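Local structure of tubulin-like protein CetZ (Methanosaeta thermophila, 3ZID) at residues K241-L254 and Y283-L296. The protein binds GTP as a GTPase of the tubulin/FtsZ superfamily and is probably involved in controlling cell shape in archaea. Sequence-based numbering, arbitrary orientation.
Sequences KKSPSIRAAIKNSL and YLNVDEITKEIESL
The Tyr283 ring meets Pro244 obliquely, CE1 lying 3.8 Å from Pro244 CB, while the Glu292 carboxylate lies across the aliphatic stem of Arg247, its plane turned 32° from the guanidinium. These groups join helices 246-252 and 286-296, which pack side by side on one face of the mixed four-stranded sheet in the C-terminal domain of the tubulin/FtsZ fold; the axes of the short segments come within 9.9 Å and their N-to-C directions differ by 35°. Arg247 reaches out with CG anti to its own amide nitrogen (chi1 167°) and crosses Glu292 at about a right angle. Glu292, bent at chi2, brings OE1 to 3.4 Å from Arg247 CG. The salt bridge is long, Arg247 NE to Glu292 OE2 3.9 Å, and no N-H points at the oxygen, which lies well out of the guanidinium plane, so this pair probably acts through charge rather than a directed bond. On the side of the sheet, Ile246 CG2 packs on Ile289 CG1, and Ile250 CD1 touches both Glu292 CB and Ile293 CD1. Ile246, Ile250 and Leu284 also rest on Ile277 of strand 270-279, so the interface continues into the sheet. No direct hydrogen bond spans the segments; one water donates to Tyr283 O and, weakly, to Pro244 O, and a second accepts from Ile246 N and donates to Glu288 OE2. At the C-terminal ends of the two segments Leu254 and Leu296 meet tip to tip, CD1 of Leu254 lying 3.6 Å from CD1 of Leu296.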
ATOM      1  N   LYS A 241      28.572   1.127   8.051  1.00 43.98           N
ATOM      2  CA  LYS A 241      29.576   1.058   9.116  1.00 46.22           C
ATOM      3  C   LYS A 241      30.379   2.351   9.249  1.00 41.32           C
ATOM      4  O   LYS A 241      30.764   2.741  10.351  1.00 48.95           O
ATOM      5  CB  LYS A 241      30.479  -0.162   8.920  1.00 56.28           C
ATOM      6  CG  LYS A 241      31.351  -0.463  10.121  1.00 68.98           C
ATOM      7  CD  LYS A 241      32.245  -1.675   9.903  1.00 77.47           C
ATOM      8  CE  LYS A 241      31.452  -2.961  10.145  1.00 78.43           C
ATOM      9  NZ  LYS A 241      32.278  -4.191  10.028  1.00 81.92           N
ATOM     10  N   LYS A 242      30.693   2.964   8.112  1.00 35.02           N
ATOM     11  CA  LYS A 242      31.421   4.226   8.074  1.00 47.51           C
ATOM     12  C   LYS A 242      30.701   5.263   8.914  1.00 51.98           C
ATOM     13  O   LYS A 242      31.273   5.816   9.838  1.00 61.47           O
ATOM     14  CB  LYS A 242      31.448   4.804   6.656  1.00 52.92           C
ATOM     15  CG  LYS A 242      31.953   3.933   5.534  1.00 64.00           C
ATOM     16  CD  LYS A 242      31.443   4.523   4.217  1.00 72.91           C
ATOM     17  CE  LYS A 242      31.972   3.797   2.994  1.00 80.69           C
ATOM     18  NZ  LYS A 242      31.333   4.316   1.743  1.00 85.41           N
ATOM     19  N   SER A 243      29.453   5.552   8.548  1.00 48.62           N
ATOM     20  CA  SER A 243      28.652   6.568   9.223  1.00 42.07           C
ATOM     21  C   SER A 243      27.398   5.985   9.852  1.00 39.41           C
ATOM     22  O   SER A 243      26.345   5.926   9.211  1.00 39.71           O
ATOM     23  CB  SER A 243      28.279   7.681   8.253  1.00 46.64           C
ATOM     24  OG  SER A 243      27.490   7.170   7.201  1.00 60.97           O
ATOM     25  N   PRO A 244      27.505   5.570  11.116  1.00 36.54           N
ATOM     26  CA  PRO A 244      26.439   4.950  11.911  1.00 32.81           C
ATOM     27  C   PRO A 244      25.589   5.979  12.670  1.00 32.13           C
ATOM     28  O   PRO A 244      24.786   5.599  13.522  1.00 32.37           O
ATOM     29  CB  PRO A 244      27.215   4.087  12.894  1.00 25.27           C
ATOM     30  CG  PRO A 244      28.458   4.894  13.146  1.00 28.09           C
ATOM     31  CD  PRO A 244      28.794   5.567  11.839  1.00 35.86           C
ATOM     32  N   SER A 245      25.756   7.259  12.342  1.00 25.44           N
ATOM     33  CA  SER A 245      25.057   8.343  13.027  1.00 31.41           C
ATOM     34  C   SER A 245      23.542   8.123  13.073  1.00 30.26           C
ATOM     35  O   SER A 245      22.872   8.072  12.027  1.00 29.24           O
ATOM     36  CB  SER A 245      25.359   9.654  12.289  1.00 35.65           C
ATOM     37  OG  SER A 245      24.504  10.707  12.691  1.00 39.71           O
ATOM     38  N   ILE A 246      23.004   8.046  14.289  1.00 26.29           N
ATOM     39  CA  ILE A 246      21.572   7.814  14.484  1.00 31.69           C
ATOM     40  C   ILE A 246      20.776   9.031  14.023  1.00 33.29           C
ATOM     41  O   ILE A 246      19.710   8.900  13.441  1.00 31.37           O
ATOM     42  CB  ILE A 246      21.231   7.504  15.948  1.00 30.23           C
ATOM     43  CG1 ILE A 246      21.973   6.254  16.410  1.00 28.31           C
ATOM     44  CG2 ILE A 246      19.734   7.256  16.113  1.00 32.85           C
ATOM     45  CD1 ILE A 246      21.444   4.994  15.800  1.00 29.91           C
ATOM     46  N   ARG A 247      21.309  10.212  14.291  1.00 35.05           N
ATOM     47  CA  ARG A 247      20.696  11.445  13.843  1.00 37.46           C
ATOM     48  C   ARG A 247      20.487  11.426  12.340  1.00 40.91           C
ATOM     49  O   ARG A 247      19.401  11.730  11.850  1.00 40.41           O
ATOM     50  CB  ARG A 247      21.587  12.621  14.224  1.00 40.73           C
ATOM     51  CG  ARG A 247      21.226  13.930  13.555  1.00 53.10           C
ATOM     52  CD  ARG A 247      22.183  15.019  14.009  1.00 62.84           C
ATOM     53  NE  ARG A 247      21.706  16.363  13.706  1.00 70.90           N
ATOM     54  CZ  ARG A 247      22.183  17.462  14.281  1.00 78.85           C
ATOM     55  NH1 ARG A 247      23.139  17.366  15.194  1.00 79.75           N
ATOM     56  NH2 ARG A 247      21.703  18.657  13.949  1.00 83.23           N
ATOM     57  N   ALA A 248      21.534  11.061  11.610  1.00 35.29           N
ATOM     58  CA  ALA A 248      21.446  11.022  10.165  1.00 33.29           C
ATOM     59  C   ALA A 248      20.527   9.893   9.739  1.00 28.89           C
ATOM     60  O   ALA A 248      19.732  10.042   8.815  1.00 28.67           O
ATOM     61  CB  ALA A 248      22.811  10.867   9.531  1.00 34.78           C
ATOM     62  N   ALA A 249      20.645   8.761  10.420  1.00 32.92           N
ATOM     63  CA  ALA A 249      19.782   7.636  10.129  1.00 29.44           C
ATOM     64  C   ALA A 249      18.317   8.037  10.347  1.00 30.94           C
ATOM     65  O   ALA A 249      17.497   7.738   9.507  1.00 24.04           O
ATOM     66  CB  ALA A 249      20.168   6.414  10.940  1.00 29.90           C
ATOM     67  N   ILE A 250      17.985   8.714  11.454  1.00 30.24           N
ATOM     68  CA  ILE A 250      16.608   9.152  11.714  1.00 22.56           C
ATOM     69  C   ILE A 250      16.106  10.118  10.661  1.00 33.74           C
ATOM     70  O   ILE A 250      15.038   9.894  10.097  1.00 28.85           O
ATOM     71  CB  ILE A 250      16.406   9.772  13.098  1.00 25.47           C
ATOM     72  CG1 ILE A 250      16.487   8.679  14.158  1.00 25.39           C
ATOM     73  CG2 ILE A 250      15.032  10.455  13.171  1.00 28.79           C
ATOM     74  CD1 ILE A 250      16.482   9.200  15.583  1.00 30.26           C
ATOM     75  N   LYS A 251      16.888  11.139  10.323  1.00 33.98           N
ATOM     76  CA  LYS A 251      16.519  12.100   9.260  1.00 31.83           C
ATOM     77  C   LYS A 251      16.303  11.488   7.879  1.00 29.42           C
ATOM     78  O   LYS A 251      15.362  11.846   7.189  1.00 34.39           O
ATOM     79  CB  LYS A 251      17.597  13.188   9.133  1.00 44.69           C
ATOM     80  CG  LYS A 251      17.378  14.092   7.919  1.00 55.56           C
ATOM     81  CD  LYS A 251      18.321  15.301   7.884  1.00 63.24           C
ATOM     82  CE  LYS A 251      18.011  16.179   6.662  1.00 65.02           C
ATOM     83  NZ  LYS A 251      18.676  17.521   6.701  1.00 68.96           N
ATOM     84  N   ASN A 252      17.205  10.598   7.470  1.00 25.26           N
ATOM     85  CA  ASN A 252      17.157   9.962   6.147  1.00 30.34           C
ATOM     86  C   ASN A 252      15.939   9.044   5.886  1.00 30.57           C
ATOM     87  O   ASN A 252      15.563   8.808   4.748  1.00 33.37           O
ATOM     88  CB  ASN A 252      18.431   9.169   5.932  1.00 34.11           C
ATOM     89  CG  ASN A 252      19.594  10.048   5.629  1.00 39.53           C
ATOM     90  OD1 ASN A 252      19.419  11.201   5.256  1.00 34.89           O
ATOM     91  ND2 ASN A 252      20.798   9.548   5.883  1.00 37.59           N
ATOM     92  N   SER A 253      15.384   8.475   6.954  1.00 30.30           N
ATOM     93  CA  SER A 253      14.147   7.678   6.917  1.00 32.24           C
ATOM     94  C   SER A 253      12.925   8.568   6.865  1.00 31.02           C
ATOM     95  O   SER A 253      11.817   8.082   6.646  1.00 32.16           O
ATOM     96  CB  SER A 253      14.031   6.767   8.131  1.00 29.56           C
ATOM     97  OG  SER A 253      13.666   7.543   9.259  1.00 29.45           O
ATOM     98  N   LEU A 254      13.110   9.858   7.153  1.00 23.09           N
ATOM     99  CA  LEU A 254      11.983  10.780   7.088  1.00 26.98           C
ATOM    100  C   LEU A 254      12.032  11.698   5.887  1.00 32.71           C
ATOM    101  O   LEU A 254      11.103  12.468   5.660  1.00 31.41           O
ATOM    102  CB  LEU A 254      11.879  11.641   8.340  1.00 24.76           C
ATOM    103  CG  LEU A 254      11.620  10.898   9.626  1.00 27.17           C
ATOM    104  CD1 LEU A 254      11.732  11.909  10.741  1.00 35.09           C
ATOM    105  CD2 LEU A 254      10.233  10.320   9.527  1.00 25.15           C
ATOM    106  N   TYR A 283      25.846   0.922  19.171  1.00 19.03           N
ATOM    107  CA  TYR A 283      25.431   2.071  18.382  1.00 17.66           C
ATOM    108  C   TYR A 283      24.306   2.877  19.005  1.00 22.07           C
ATOM    109  O   TYR A 283      23.980   3.949  18.501  1.00 24.23           O
ATOM    110  CB  TYR A 283      24.976   1.614  17.013  1.00 19.90           C
ATOM    111  CG  TYR A 283      26.069   1.010  16.182  1.00 24.35           C
ATOM    112  CD1 TYR A 283      27.256   1.702  15.954  1.00 26.59           C
ATOM    113  CD2 TYR A 283      25.900  -0.232  15.583  1.00 19.84           C
ATOM    114  CE1 TYR A 283      28.255   1.170  15.164  1.00 24.72           C
ATOM    115  CE2 TYR A 283      26.893  -0.773  14.794  1.00 25.02           C
ATOM    116  CZ  TYR A 283      28.072  -0.065  14.588  1.00 25.05           C
ATOM    117  OH  TYR A 283      29.059  -0.599  13.798  1.00 28.16           O
ATOM    118  N   LEU A 284      23.691   2.356  20.064  1.00 15.52           N
ATOM    119  CA  LEU A 284      22.440   2.928  20.589  1.00 16.29           C
ATOM    120  C   LEU A 284      22.627   3.766  21.837  1.00 19.28           C
ATOM    121  O   LEU A 284      22.787   3.255  22.946  1.00 24.99           O
ATOM    122  CB  LEU A 284      21.401   1.833  20.845  1.00 17.84           C
ATOM    123  CG  LEU A 284      21.056   0.918  19.667  1.00 17.27           C
ATOM    124  CD1 LEU A 284      20.143  -0.216  20.102  1.00 18.67           C
ATOM    125  CD2 LEU A 284      20.455   1.667  18.483  1.00 22.36           C
ATOM    126  N   ASN A 285      22.623   5.074  21.648  1.00 19.96           N
ATOM    127  CA  ASN A 285      22.731   6.024  22.734  1.00 20.89           C
ATOM    128  C   ASN A 285      21.337   6.579  22.986  1.00 27.97           C
ATOM    129  O   ASN A 285      20.837   7.389  22.199  1.00 25.13           O
ATOM    130  CB  ASN A 285      23.701   7.133  22.311  1.00 29.03           C
ATOM    131  CG  ASN A 285      23.959   8.157  23.403  1.00 39.98           C
ATOM    132  OD1 ASN A 285      23.093   8.462  24.231  1.00 42.81           O
ATOM    133  ND2 ASN A 285      25.162   8.716  23.393  1.00 45.97           N
ATOM    134  N   VAL A 286      20.696   6.105  24.049  1.00 21.25           N
ATOM    135  CA  VAL A 286      19.322   6.490  24.345  1.00 26.99           C
ATOM    136  C   VAL A 286      19.122   7.993  24.479  1.00 20.81           C
ATOM    137  O   VAL A 286      18.133   8.544  24.007  1.00 26.40           O
ATOM    138  CB  VAL A 286      18.791   5.768  25.602  1.00 26.29           C
ATOM    139  CG1 VAL A 286      17.310   6.064  25.794  1.00 19.42           C
ATOM    140  CG2 VAL A 286      19.018   4.297  25.467  1.00 33.68           C
ATOM    141  N   ASP A 287      20.068   8.646  25.125  1.00 25.98           N
ATOM    142  CA  ASP A 287      20.026  10.085  25.307  1.00 27.72           C
ATOM    143  C   ASP A 287      20.070  10.815  23.984  1.00 29.82           C
ATOM    144  O   ASP A 287      19.282  11.733  23.743  1.00 28.83           O
ATOM    145  CB  ASP A 287      21.211  10.530  26.163  1.00 33.94           C
ATOM    146  CG  ASP A 287      21.172  12.007  26.483  1.00 51.15           C
ATOM    147  OD1 ASP A 287      20.065  12.585  26.526  1.00 57.62           O
ATOM    148  OD2 ASP A 287      22.252  12.601  26.670  1.00 57.10           O
ATOM    149  N   GLU A 288      20.981  10.396  23.116  1.00 21.16           N
ATOM    150  CA  GLU A 288      21.080  10.981  21.776  1.00 21.97           C
ATOM    151  C   GLU A 288      19.802  10.731  20.970  1.00 25.36           C
ATOM    152  O   GLU A 288      19.305  11.623  20.298  1.00 33.40           O
ATOM    153  CB  GLU A 288      22.298  10.425  21.021  1.00 24.32           C
ATOM    154  CG  GLU A 288      22.281  10.697  19.535  1.00 37.04           C
ATOM    155  CD  GLU A 288      23.406   9.997  18.783  1.00 51.56           C
ATOM    156  OE1 GLU A 288      23.957   9.013  19.324  1.00 49.19           O
ATOM    157  OE2 GLU A 288      23.708  10.408  17.634  1.00 60.89           O
ATOM    158  N   ILE A 289      19.275   9.512  21.029  1.00 24.79           N
ATOM    159  CA  ILE A 289      18.074   9.176  20.260  1.00 23.27           C
ATOM    160  C   ILE A 289      16.909  10.039  20.735  1.00 24.19           C
ATOM    161  O   ILE A 289      16.149  10.577  19.933  1.00 29.16           O
ATOM    162  CB  ILE A 289      17.730   7.697  20.389  1.00 18.79           C
ATOM    163  CG1 ILE A 289      18.817   6.859  19.706  1.00 20.22           C
ATOM    164  CG2 ILE A 289      16.342   7.412  19.791  1.00 19.67           C
ATOM    165  CD1 ILE A 289      18.926   5.427  20.213  1.00 22.24           C
ATOM    166  N   THR A 290      16.790  10.166  22.051  1.00 24.72           N
ATOM    167  CA  THR A 290      15.746  10.959  22.668  1.00 22.79           C
ATOM    168  C   THR A 290      15.797  12.414  22.214  1.00 34.13           C
ATOM    169  O   THR A 290      14.766  12.990  21.835  1.00 30.49           O
ATOM    170  CB  THR A 290      15.807  10.834  24.192  1.00 25.95           C
ATOM    171  OG1 THR A 290      15.570   9.458  24.531  1.00 27.29           O
ATOM    172  CG2 THR A 290      14.737  11.692  24.848  1.00 32.31           C
ATOM    173  N   LYS A 291      17.003  12.976  22.198  1.00 24.23           N
ATOM    174  CA  LYS A 291      17.224  14.346  21.756  1.00 28.45           C
ATOM    175  C   LYS A 291      16.818  14.524  20.299  1.00 32.65           C
ATOM    176  O   LYS A 291      16.150  15.502  19.947  1.00 27.68           O
ATOM    177  CB  LYS A 291      18.690  14.744  21.947  1.00 34.05           C
ATOM    178  CG  LYS A 291      19.070  15.035  23.373  1.00 41.52           C
ATOM    179  CD  LYS A 291      20.581  15.040  23.548  1.00 53.98           C
ATOM    180  CE  LYS A 291      20.966  15.298  24.995  1.00 60.31           C
ATOM    181  NZ  LYS A 291      22.387  14.944  25.259  1.00 66.06           N
ATOM    182  N   GLU A 292      17.169  13.551  19.458  1.00 32.44           N
ATOM    183  CA  GLU A 292      16.742  13.600  18.061  1.00 36.68           C
ATOM    184  C   GLU A 292      15.239  13.513  17.897  1.00 34.73           C
ATOM    185  O   GLU A 292      14.668  14.226  17.078  1.00 41.85           O
ATOM    186  CB  GLU A 292      17.436  12.522  17.238  1.00 44.41           C
ATOM    187  CG  GLU A 292      18.940  12.725  17.159  1.00 53.83           C
ATOM    188  CD  GLU A 292      19.308  14.080  16.562  1.00 63.63           C
ATOM    189  OE1 GLU A 292      18.577  14.556  15.661  1.00 67.38           O
ATOM    190  OE2 GLU A 292      20.326  14.670  16.996  1.00 64.23           O
ATOM    191  N   ILE A 293      14.591  12.676  18.696  1.00 38.27           N
ATOM    192  CA  ILE A 293      13.142  12.537  18.609  1.00 43.56           C
ATOM    193  C   ILE A 293      12.492  13.859  19.022  1.00 47.30           C
ATOM    194  O   ILE A 293      11.581  14.362  18.343  1.00 46.24           O
ATOM    195  CB  ILE A 293      12.602  11.378  19.491  1.00 40.23           C
ATOM    196  CG1 ILE A 293      13.132  10.018  19.016  1.00 39.07           C
ATOM    197  CG2 ILE A 293      11.084  11.391  19.517  1.00 40.08           C
ATOM    198  CD1 ILE A 293      13.069   9.797  17.523  1.00 33.79           C
ATOM    199  N   GLU A 294      12.987  14.441  20.110  1.00 42.31           N
ATOM    200  CA  GLU A 294      12.490  15.741  20.559  1.00 44.92           C
ATOM    201  C   GLU A 294      12.510  16.784  19.437  1.00 45.91           C
ATOM    202  O   GLU A 294      11.588  17.591  19.321  1.00 51.65           O
ATOM    203  CB  GLU A 294      13.291  16.245  21.764  1.00 50.38           C
ATOM    204  CG  GLU A 294      13.091  15.430  23.038  1.00 56.17           C
ATOM    205  CD  GLU A 294      13.833  16.009  24.237  1.00 62.96           C
ATOM    206  OE1 GLU A 294      14.716  16.873  24.039  1.00 67.12           O
ATOM    207  OE2 GLU A 294      13.531  15.595  25.379  1.00 63.39           O
ATOM    208  N   SER A 295      13.548  16.746  18.602  1.00 45.59           N
ATOM    209  CA  SER A 295      13.651  17.648  17.454  1.00 45.74           C
ATOM    210  C   SER A 295      12.470  17.519  16.512  1.00 37.94           C
ATOM    211  O   SER A 295      11.953  18.519  16.037  1.00 43.13           O
ATOM    212  CB  SER A 295      14.932  17.385  16.664  1.00 47.50           C
ATOM    213  OG  SER A 295      16.051  17.359  17.520  1.00 59.73           O
ATOM    214  N   LEU A 296      12.039  16.287  16.265  1.00 43.80           N
ATOM    215  CA  LEU A 296      10.954  15.995  15.324  1.00 39.08           C
ATOM    216  C   LEU A 296       9.617  16.603  15.693  1.00 47.16           C
ATOM    217  O   LEU A 296       8.764  16.812  14.826  1.00 43.24           O
ATOM    218  CB  LEU A 296      10.760  14.492  15.160  1.00 41.41           C
ATOM    219  CG  LEU A 296      11.927  13.719  14.572  1.00 46.65           C
ATOM    220  CD1 LEU A 296      11.497  12.273  14.283  1.00 43.58           C
ATOM    221  CD2 LEU A 296      12.374  14.434  13.309  1.00 44.01           C
TER
HETATM  222  O   HOH W   1      25.502   5.344  16.734  1.00 36.75           O
HETATM  223  O   HOH W   2      24.960   8.393  16.729  1.00 30.82           O